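Local coordinates for hypothetical protein Cgl3021 (PDB 2NSF) that binds a zinc ion and probably catalyses the mycothiol-dependent isomerization of maleylpyruvate, at residues T198-P212 / P218-L232. Residues are numbered along the deposited sequence; the frame is centred on the assembly and turned at random.
Sequences TSQGAGEGLVLLDEP and PAAPGQDEVVVSGSL
Leu-206 meets Val-228 on one face of a parallel strand pair. Its CG is anti to the backbone N (chi1 180°), which carries CD1 forward along the sheet to 3.7 Å from Val-228 CG2. On the same face, Leu-208 lies alongside Val-228, both pointing the same way. On the other face Leu-209 packs its CB 3.7 Å from Val-227 CG1 and 3.6 Å from Ser-229 CB.

Backbone bonds join the strands in parallel register, running from Val-226 N to Gly-205 O at 2.9 Å through to Glu-211 N and Gly-230 O. The backbones of Gly-205 and Gly-222 come close, 4.0 Å CA to CA. Nearby, Ala-220 is held at both ends: its N donates to Ala-202 O, and its O accepts from Gly-205 N at 3.0 Å.

At the polar edge, a water bridges Glu-204 O and Asp-224 O. Another water donates to Asp-210 OD1, its oxygen 2.7 Å from OD1, and accepts from Leu-232 N, while Asp-210 OD2 is hydrogen-bonded to Ser-213 OG. Glu-225 forms a salt bridge with Arg-216.

Strands 206-210 and 226-230 are the central pair of a mixed four-stranded sheet in the C-terminal domain, away from the zinc site. Strand 215-218 flanks the first and 247-249 the second. Tyr-238 of helix 232-239 packs on Leu-206, Leu-208 and Val-228, and helix 183-199 touches Leu-208 and Leu-232.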
# COMPACT_ATOMS: atom_id res chain seq x y z
N THR A 198 9.31 -12.49 -7.64
CA THR A 198 10.23 -13.62 -7.60
C THR A 198 9.53 -14.88 -7.12
O THR A 198 9.66 -15.95 -7.72
CB THR A 198 11.42 -13.35 -6.67
OG1 THR A 198 12.18 -12.23 -7.16
CG2 THR A 198 12.33 -14.57 -6.60
N SER A 199 8.78 -14.75 -6.03
CA SER A 199 8.07 -15.90 -5.48
C SER A 199 7.09 -16.50 -6.47
O SER A 199 6.82 -17.70 -6.44
CB SER A 199 7.33 -15.51 -4.19
OG SER A 199 6.22 -14.68 -4.46
N GLN A 200 6.57 -15.67 -7.37
CA GLN A 200 5.60 -16.12 -8.37
C GLN A 200 6.26 -16.51 -9.69
O GLN A 200 5.59 -16.92 -10.64
CB GLN A 200 4.56 -15.02 -8.64
CG GLN A 200 4.01 -14.31 -7.41
CD GLN A 200 3.30 -13.01 -7.76
OE1 GLN A 200 3.83 -12.17 -8.50
NE2 GLN A 200 2.10 -12.82 -7.21
N GLY A 201 7.59 -16.38 -9.76
CA GLY A 201 8.28 -16.71 -10.99
C GLY A 201 8.04 -15.67 -12.06
O GLY A 201 8.25 -15.92 -13.25
N ALA A 202 7.61 -14.48 -11.64
CA ALA A 202 7.31 -13.39 -12.57
C ALA A 202 8.50 -12.47 -12.80
O ALA A 202 9.43 -12.41 -11.99
CB ALA A 202 6.13 -12.59 -12.05
N GLY A 203 8.47 -11.76 -13.92
CA GLY A 203 9.53 -10.83 -14.26
C GLY A 203 10.87 -11.46 -14.56
O GLY A 203 11.90 -10.98 -14.09
N GLU A 204 10.87 -12.53 -15.35
CA GLU A 204 12.12 -13.20 -15.70
C GLU A 204 13.09 -12.24 -16.38
O GLU A 204 12.75 -11.58 -17.37
CB GLU A 204 11.86 -14.39 -16.64
CG GLU A 204 10.87 -15.42 -16.09
CD GLU A 204 10.72 -16.63 -17.00
OE1 GLU A 204 10.87 -16.48 -18.23
OE2 GLU A 204 10.44 -17.74 -16.49
N GLY A 205 14.30 -12.15 -15.84
CA GLY A 205 15.32 -11.27 -16.39
C GLY A 205 15.14 -9.79 -16.08
O GLY A 205 16.04 -9.00 -16.35
N LEU A 206 13.99 -9.42 -15.53
CA LEU A 206 13.72 -8.02 -15.20
C LEU A 206 14.35 -7.61 -13.88
O LEU A 206 14.14 -8.25 -12.85
CB LEU A 206 12.20 -7.78 -15.14
CG LEU A 206 11.77 -6.34 -14.81
CD1 LEU A 206 12.24 -5.39 -15.91
CD2 LEU A 206 10.25 -6.28 -14.67
N VAL A 207 15.13 -6.54 -13.92
CA VAL A 207 15.80 -6.03 -12.72
C VAL A 207 15.59 -4.53 -12.60
O VAL A 207 15.82 -3.79 -13.56
CB VAL A 207 17.33 -6.30 -12.78
CG1 VAL A 207 18.01 -5.75 -11.53
CG2 VAL A 207 17.60 -7.80 -12.91
N LEU A 208 15.16 -4.08 -11.43
CA LEU A 208 14.96 -2.65 -11.20
C LEU A 208 16.26 -2.11 -10.62
O LEU A 208 16.88 -2.76 -9.77
CB LEU A 208 13.83 -2.41 -10.20
CG LEU A 208 12.48 -3.07 -10.47
CD1 LEU A 208 11.50 -2.57 -9.42
CD2 LEU A 208 11.99 -2.74 -11.88
N LEU A 209 16.66 -0.93 -11.06
CA LEU A 209 17.88 -0.34 -10.55
C LEU A 209 17.66 1.04 -9.98
O LEU A 209 17.18 1.94 -10.67
CB LEU A 209 18.94 -0.24 -11.66
CG LEU A 209 20.21 0.54 -11.33
CD1 LEU A 209 20.99 -0.18 -10.23
CD2 LEU A 209 21.07 0.69 -12.58
N ASP A 210 17.97 1.20 -8.69
CA ASP A 210 17.90 2.49 -8.03
C ASP A 210 19.28 3.00 -8.44
O ASP A 210 20.28 2.66 -7.81
CB ASP A 210 17.84 2.32 -6.52
CG ASP A 210 17.96 3.64 -5.77
OD1 ASP A 210 18.37 4.65 -6.39
OD2 ASP A 210 17.67 3.67 -4.56
N GLU A 211 19.33 3.78 -9.51
CA GLU A 211 20.62 4.24 -10.00
C GLU A 211 21.44 5.09 -9.03
O GLU A 211 22.63 4.84 -8.84
CB GLU A 211 20.44 4.96 -11.34
CG GLU A 211 21.76 5.33 -12.00
CD GLU A 211 21.64 5.47 -13.51
OE1 GLU A 211 20.69 6.13 -13.98
OE2 GLU A 211 22.51 4.93 -14.22
N PRO A 212 20.81 6.10 -8.40
CA PRO A 212 21.59 6.92 -7.47
C PRO A 212 22.29 6.12 -6.37
O PRO A 212 23.42 6.42 -6.00
CB PRO A 212 20.53 7.88 -6.90
CG PRO A 212 19.61 8.06 -8.06
CD PRO A 212 19.45 6.63 -8.55
N PRO A 218 16.21 -7.43 -8.25
CA PRO A 218 15.89 -8.44 -9.25
C PRO A 218 14.60 -9.19 -8.98
O PRO A 218 14.14 -9.25 -7.84
CB PRO A 218 17.11 -9.37 -9.19
CG PRO A 218 17.44 -9.35 -7.73
CD PRO A 218 17.32 -7.87 -7.37
N ALA A 219 14.04 -9.76 -10.03
CA ALA A 219 12.82 -10.55 -9.93
C ALA A 219 13.22 -11.99 -10.19
O ALA A 219 14.27 -12.45 -9.74
CB ALA A 219 11.80 -10.07 -10.96
N ALA A 220 12.39 -12.73 -10.93
CA ALA A 220 12.72 -14.12 -11.24
C ALA A 220 13.88 -14.15 -12.22
O ALA A 220 13.98 -13.30 -13.10
CB ALA A 220 11.50 -14.82 -11.82
N PRO A 221 14.78 -15.14 -12.10
CA PRO A 221 15.92 -15.22 -13.02
C PRO A 221 15.51 -15.52 -14.46
O PRO A 221 14.54 -16.23 -14.71
CB PRO A 221 16.79 -16.32 -12.41
CG PRO A 221 15.79 -17.23 -11.77
CD PRO A 221 14.81 -16.26 -11.12
N GLY A 222 16.26 -14.96 -15.40
CA GLY A 222 15.97 -15.17 -16.81
C GLY A 222 17.25 -15.09 -17.62
O GLY A 222 18.29 -14.71 -17.09
N GLN A 223 17.18 -15.44 -18.90
CA GLN A 223 18.37 -15.41 -19.74
C GLN A 223 18.65 -14.05 -20.33
O GLN A 223 19.79 -13.70 -20.62
CB GLN A 223 18.24 -16.42 -20.88
CG GLN A 223 16.94 -16.34 -21.64
CD GLN A 223 16.14 -17.61 -21.51
OE1 GLN A 223 16.64 -18.60 -20.98
NE2 GLN A 223 14.91 -17.60 -21.99
N ASP A 224 17.59 -13.27 -20.53
CA ASP A 224 17.76 -11.96 -21.10
C ASP A 224 17.47 -10.91 -20.05
O ASP A 224 16.33 -10.69 -19.67
CB ASP A 224 16.86 -11.81 -22.31
CG ASP A 224 17.16 -12.84 -23.37
OD1 ASP A 224 18.36 -13.12 -23.59
OD2 ASP A 224 16.21 -13.38 -23.99
N GLU A 225 18.53 -10.27 -19.59
CA GLU A 225 18.40 -9.25 -18.57
C GLU A 225 17.91 -7.93 -19.16
O GLU A 225 18.38 -7.49 -20.21
CB GLU A 225 19.74 -9.01 -17.87
CG GLU A 225 19.66 -7.97 -16.77
CD GLU A 225 21.02 -7.52 -16.28
OE1 GLU A 225 21.77 -6.91 -17.07
OE2 GLU A 225 21.33 -7.78 -15.11
N VAL A 226 16.95 -7.33 -18.48
CA VAL A 226 16.41 -6.04 -18.88
C VAL A 226 16.44 -5.21 -17.60
O VAL A 226 15.77 -5.54 -16.62
CB VAL A 226 14.96 -6.14 -19.39
CG1 VAL A 226 14.43 -4.74 -19.71
CG2 VAL A 226 14.92 -7.02 -20.62
N VAL A 227 17.25 -4.15 -17.61
CA VAL A 227 17.37 -3.29 -16.44
C VAL A 227 16.56 -2.02 -16.60
O VAL A 227 16.77 -1.25 -17.53
CB VAL A 227 18.85 -2.90 -16.19
CG1 VAL A 227 18.97 -2.09 -14.91
CG2 VAL A 227 19.71 -4.15 -16.11
N VAL A 228 15.60 -1.82 -15.69
CA VAL A 228 14.76 -0.63 -15.69
C VAL A 228 15.31 0.21 -14.55
O VAL A 228 15.23 -0.18 -13.39
CB VAL A 228 13.29 -0.99 -15.44
CG1 VAL A 228 12.46 0.29 -15.27
CG2 VAL A 228 12.75 -1.81 -16.59
N SER A 229 15.87 1.37 -14.88
CA SER A 229 16.47 2.21 -13.86
C SER A 229 15.93 3.63 -13.73
O SER A 229 15.31 4.17 -14.66
CB SER A 229 17.98 2.28 -14.10
OG SER A 229 18.25 2.85 -15.37
N GLY A 230 16.18 4.22 -12.57
CA GLY A 230 15.75 5.57 -12.29
C GLY A 230 15.98 5.84 -10.82
O GLY A 230 16.74 5.12 -10.18
N SER A 231 15.35 6.88 -10.28
CA SER A 231 15.50 7.17 -8.86
C SER A 231 14.60 6.14 -8.16
O SER A 231 13.82 5.46 -8.82
CB SER A 231 15.01 8.58 -8.53
OG SER A 231 13.61 8.70 -8.79
N LEU A 232 14.71 6.05 -6.84
CA LEU A 232 13.89 5.10 -6.10
C LEU A 232 12.40 5.36 -6.31
O LEU A 232 11.62 4.43 -6.53
CB LEU A 232 14.24 5.16 -4.61
CG LEU A 232 13.60 4.14 -3.68
CD1 LEU A 232 14.02 2.72 -4.08
CD2 LEU A 232 14.01 4.44 -2.25
O HOH W 1 13.83 -9.70 -19.06
O HOH W 2 14.53 -13.53 -19.48
O HOH W 3 14.90 -10.78 -12.78
O HOH W 4 17.28 7.05 -5.63
O HOH W 5 21.58 2.57 -15.74